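Local coordinates for spike protein P5 (Enterobacteria phage PRD1, PDB 1YQ5) that forms, together with proteins P31 and P2, the spike complexes at the fivefold vertices of the capsid and is essential for viral infectivity, at residues Val3-Thr13 and Ser132-Lys142. Numbering follows the deposited sequence.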
loop_
_atom_site.group_PDB
_atom_site.type_symbol
_atom_site.label_atom_id
_atom_site.label_comp_id
_atom_site.label_asym_id
_atom_site.label_seq_id
_atom_site.Cartn_x
_atom_site.Cartn_y
_atom_site.Cartn_z
ATOM N N VAL A 3 -8.228 10.760 -12.927
ATOM C CA VAL A 3 -9.210 9.717 -12.654
ATOM C C VAL A 3 -10.618 10.282 -12.788
ATOM O O VAL A 3 -10.829 11.491 -12.667
ATOM C CB VAL A 3 -9.016 9.140 -11.236
ATOM C CG1 VAL A 3 -7.596 8.626 -11.081
ATOM C CG2 VAL A 3 -9.307 10.200 -10.195
ATOM N N THR A 4 -11.584 9.407 -13.034
ATOM C CA THR A 4 -12.969 9.837 -13.204
ATOM C C THR A 4 -13.666 10.116 -11.878
ATOM O O THR A 4 -14.506 11.015 -11.785
ATOM C CB THR A 4 -13.783 8.774 -13.959
ATOM O OG1 THR A 4 -13.826 7.571 -13.184
ATOM C CG2 THR A 4 -13.138 8.472 -15.309
ATOM N N ASP A 5 -13.322 9.344 -10.854
ATOM C CA ASP A 5 -13.934 9.516 -9.546
ATOM C C ASP A 5 -12.933 9.318 -8.426
ATOM O O ASP A 5 -12.067 8.447 -8.498
ATOM C CB ASP A 5 -15.087 8.529 -9.367
ATOM C CG ASP A 5 -16.094 8.609 -10.490
ATOM O OD1 ASP A 5 -15.851 8.002 -11.554
ATOM O OD2 ASP A 5 -17.120 9.291 -10.308
ATOM N N ALA A 6 -13.065 10.133 -7.387
ATOM C CA ALA A 6 -12.177 10.045 -6.236
ATOM C C ALA A 6 -12.785 10.798 -5.070
ATOM O O ALA A 6 -13.593 11.714 -5.252
ATOM C CB ALA A 6 -10.804 10.626 -6.576
ATOM N N LEU A 7 -12.397 10.402 -3.866
ATOM C CA LEU A 7 -12.881 11.048 -2.658
ATOM C C LEU A 7 -11.806 10.902 -1.590
ATOM O O LEU A 7 -11.315 9.807 -1.346
ATOM C CB LEU A 7 -14.179 10.390 -2.185
ATOM C CG LEU A 7 -14.808 10.998 -0.931
ATOM C CD1 LEU A 7 -15.198 12.435 -1.228
ATOM C CD2 LEU A 7 -16.037 10.195 -0.511
ATOM N N SER A 8 -11.431 12.018 -0.975
ATOM C CA SER A 8 -10.421 12.015 0.074
ATOM C C SER A 8 -11.049 12.648 1.309
ATOM O O SER A 8 -11.588 13.755 1.246
ATOM C CB SER A 8 -9.188 12.802 -0.382
ATOM O OG SER A 8 -8.135 12.685 0.562
ATOM N N LEU A 9 -10.981 11.940 2.431
ATOM C CA LEU A 9 -11.585 12.412 3.665
ATOM C C LEU A 9 -10.622 12.468 4.842
ATOM O O LEU A 9 -9.647 11.716 4.908
ATOM C CB LEU A 9 -12.749 11.494 4.052
ATOM C CG LEU A 9 -13.775 11.115 2.982
ATOM C CD1 LEU A 9 -14.665 10.000 3.507
ATOM C CD2 LEU A 9 -14.600 12.336 2.600
HETATM N N MSE A 10 -10.917 13.371 5.770
HETATM C CA MSE A 10 -10.137 13.513 6.989
HETATM C C MSE A 10 -11.158 13.242 8.095
HETATM O O MSE A 10 -12.152 13.962 8.235
HETATM C CB MSE A 10 -9.556 14.925 7.104
HETATM C CG MSE A 10 -8.480 15.070 8.181
HETATM SE SE MSE A 10 -9.224 15.181 9.963
HETATM C CE MSE A 10 -9.830 17.020 9.859
ATOM N N TYR A 11 -10.903 12.189 8.861
ATOM C CA TYR A 11 -11.782 11.724 9.931
ATOM C C TYR A 11 -11.119 11.924 11.296
ATOM O O TYR A 11 -9.988 11.490 11.512
ATOM C CB TYR A 11 -12.050 10.238 9.678
ATOM C CG TYR A 11 -13.248 9.614 10.355
ATOM C CD1 TYR A 11 -14.531 10.130 10.177
ATOM C CD2 TYR A 11 -13.111 8.433 11.087
ATOM C CE1 TYR A 11 -15.651 9.478 10.706
ATOM C CE2 TYR A 11 -14.220 7.773 11.618
ATOM C CZ TYR A 11 -15.486 8.298 11.422
ATOM O OH TYR A 11 -16.585 7.627 11.919
ATOM N N SER A 12 -11.823 12.585 12.210
ATOM C CA SER A 12 -11.301 12.842 13.555
ATOM C C SER A 12 -12.474 13.002 14.514
ATOM O O SER A 12 -13.627 12.968 14.091
ATOM C CB SER A 12 -10.487 14.135 13.574
ATOM O OG SER A 12 -11.340 15.255 13.396
ATOM N N THR A 13 -12.179 13.189 15.800
ATOM C CA THR A 13 -13.235 13.373 16.791
ATOM C C THR A 13 -14.008 14.653 16.478
ATOM O O THR A 13 -15.166 14.799 16.867
ATOM C CB THR A 13 -12.671 13.492 18.222
ATOM O OG1 THR A 13 -11.734 14.574 18.280
ATOM C CG2 THR A 13 -11.991 12.196 18.638
ATOM N N SER A 132 -8.666 8.361 21.071
ATOM C CA SER A 132 -9.484 9.559 21.211
ATOM C C SER A 132 -8.709 10.807 20.799
ATOM O O SER A 132 -9.087 11.924 21.146
ATOM C CB SER A 132 -9.967 9.704 22.658
ATOM O OG SER A 132 -8.873 9.855 23.542
ATOM N N ASN A 133 -7.628 10.608 20.054
ATOM C CA ASN A 133 -6.784 11.714 19.596
ATOM C C ASN A 133 -6.203 11.285 18.256
ATOM O O ASN A 133 -4.994 11.321 18.039
ATOM C CB ASN A 133 -5.668 11.959 20.618
ATOM C CG ASN A 133 -4.628 12.949 20.126
ATOM O OD1 ASN A 133 -4.962 13.985 19.551
ATOM N ND2 ASN A 133 -3.356 12.638 20.360
ATOM N N TYR A 134 -7.094 10.896 17.352
ATOM C CA TYR A 134 -6.698 10.388 16.051
ATOM C C TYR A 134 -6.967 11.280 14.851
ATOM O O TYR A 134 -7.892 12.087 14.843
ATOM C CB TYR A 134 -7.397 9.044 15.822
ATOM C CG TYR A 134 -8.911 9.147 15.875
ATOM C CD1 TYR A 134 -9.644 9.512 14.746
ATOM C CD2 TYR A 134 -9.607 8.927 17.065
ATOM C CE1 TYR A 134 -11.031 9.658 14.798
ATOM C CE2 TYR A 134 -10.996 9.070 17.128
ATOM C CZ TYR A 134 -11.697 9.438 15.990
ATOM O OH TYR A 134 -13.060 9.600 16.040
ATOM N N ILE A 135 -6.122 11.128 13.840
ATOM C CA ILE A 135 -6.292 11.830 12.582
ATOM C C ILE A 135 -6.273 10.690 11.578
ATOM O O ILE A 135 -5.245 10.044 11.368
ATOM C CB ILE A 135 -5.148 12.804 12.267
ATOM C CG1 ILE A 135 -5.180 13.980 13.245
ATOM C CG2 ILE A 135 -5.314 13.336 10.837
ATOM C CD1 ILE A 135 -6.468 14.787 13.167
ATOM N N ILE A 136 -7.434 10.424 10.997
ATOM C CA ILE A 136 -7.577 9.354 10.033
ATOM C C ILE A 136 -7.868 9.943 8.663
ATOM O O ILE A 136 -8.713 10.831 8.518
ATOM C CB ILE A 136 -8.731 8.402 10.436
ATOM C CG1 ILE A 136 -8.399 7.738 11.775
ATOM C CG2 ILE A 136 -8.958 7.349 9.350
ATOM C CD1 ILE A 136 -9.517 6.869 12.323
ATOM N N ASN A 137 -7.138 9.464 7.665
ATOM C CA ASN A 137 -7.336 9.913 6.298
ATOM C C ASN A 137 -7.734 8.705 5.472
ATOM O O ASN A 137 -7.108 7.647 5.558
ATOM C CB ASN A 137 -6.055 10.532 5.742
ATOM C CG ASN A 137 -5.806 11.926 6.285
ATOM O OD1 ASN A 137 -6.434 12.898 5.850
ATOM N ND2 ASN A 137 -4.901 12.029 7.242
ATOM N N ILE A 138 -8.794 8.868 4.689
ATOM C CA ILE A 138 -9.293 7.803 3.834
ATOM C C ILE A 138 -9.453 8.366 2.430
ATOM O O ILE A 138 -10.144 9.363 2.230
ATOM C CB ILE A 138 -10.653 7.282 4.339
ATOM C CG1 ILE A 138 -10.474 6.625 5.712
ATOM C CG2 ILE A 138 -11.244 6.308 3.333
ATOM C CD1 ILE A 138 -11.778 6.258 6.405
ATOM N N THR A 139 -8.797 7.733 1.465
ATOM C CA THR A 139 -8.861 8.182 0.084
ATOM C C THR A 139 -9.116 7.013 -0.857
ATOM O O THR A 139 -8.480 5.965 -0.751
ATOM C CB THR A 139 -7.546 8.870 -0.337
ATOM O OG1 THR A 139 -7.333 10.030 0.477
ATOM C CG2 THR A 139 -7.601 9.283 -1.801
ATOM N N ALA A 140 -10.061 7.198 -1.769
ATOM C CA ALA A 140 -10.385 6.170 -2.742
ATOM C C ALA A 140 -10.487 6.819 -4.114
ATOM O O ALA A 140 -11.028 7.917 -4.254
ATOM C CB ALA A 140 -11.696 5.492 -2.381
ATOM N N ALA A 141 -9.953 6.143 -5.122
ATOM C CA ALA A 141 -9.995 6.653 -6.483
ATOM C C ALA A 141 -10.238 5.514 -7.457
ATOM O O ALA A 141 -9.632 4.449 -7.345
ATOM C CB ALA A 141 -8.684 7.361 -6.826
ATOM N N LYS A 142 -11.145 5.738 -8.401
ATOM C CA LYS A 142 -11.455 4.744 -9.417
ATOM C C LYS A 142 -10.400 4.938 -10.497
ATOM O O LYS A 142 -10.382 5.977 -11.154
ATOM C CB LYS A 142 -12.848 5.003 -9.992
ATOM C CG LYS A 142 -13.322 3.974 -11.012
ATOM C CD LYS A 142 -14.719 4.313 -11.514
ATOM C CE LYS A 142 -15.274 3.220 -12.410
ATOM N NZ LYS A 142 -14.416 3.001 -13.605
HETATM O O HOH W 1 -10.553 6.693 -13.732
HETATM O O HOH W 2 -7.162 13.062 3.104
HETATM O O HOH W 3 -9.509 13.228 16.701
HETATM O O HOH W 4 -9.699 14.286 20.073
#
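Two partners grip OG of Ser8. It lies 2.8 Å from OG1 of Thr139, in a hydrogen bond that either hydroxyl could donate, and a water binds the same Ser8 OG at 2.7 Å. The same water donates a hydrogen bond to OD1 of Asn137. Ser8 reaches both partners because its OG stands opposite the backbone N (chi1 -173°). The two segments carry neighbouring antiparallel strands, 5-11 and 135-142, in one sheet of the beta-jelly-roll of the C-terminal domain. They join the start of this domain to its end. Strands 35-40 and 59-68 continue the sheet on either side.

Backbone bonds run from Lys142 N to Asp5 O, and then in pairs at Leu7 with Ala140, Leu9 with Ile138 and Tyr11 with Ile136. The bond from Tyr11 N to Ile136 O is the shortest of them, 2.6 Å and almost straight at 177°.

The face of Ala6, Ser8, Thr139 and Ala141 packs against a second subunit of the trimer, on its Leu60, Leu106 and Tyr108. Leu7, Leu9, Tyr11, Ile136 and Ile138 point to the other face. There Ile136 and Ile138 meet strand 119-126 of the facing sheet. Tyr11 and Ile136 lie side by side, and CD1 of Ile136 touches the Tyr11 ring at its edge, 4.1 Å from CD2. The hydroxyl of Tyr11 bonds to the backbone oxygen of Asp30.

CG of Tyr134 lies between its own backbone N and carbonyl carbon (chi1 59°), which turns the ring toward Ser12 and Thr13. Its CE1 comes to 3.4 Å from CA of Ser12. A water links Thr13 N to Tyr134 O, and its oxygen sits over the centre of the Tyr134 ring.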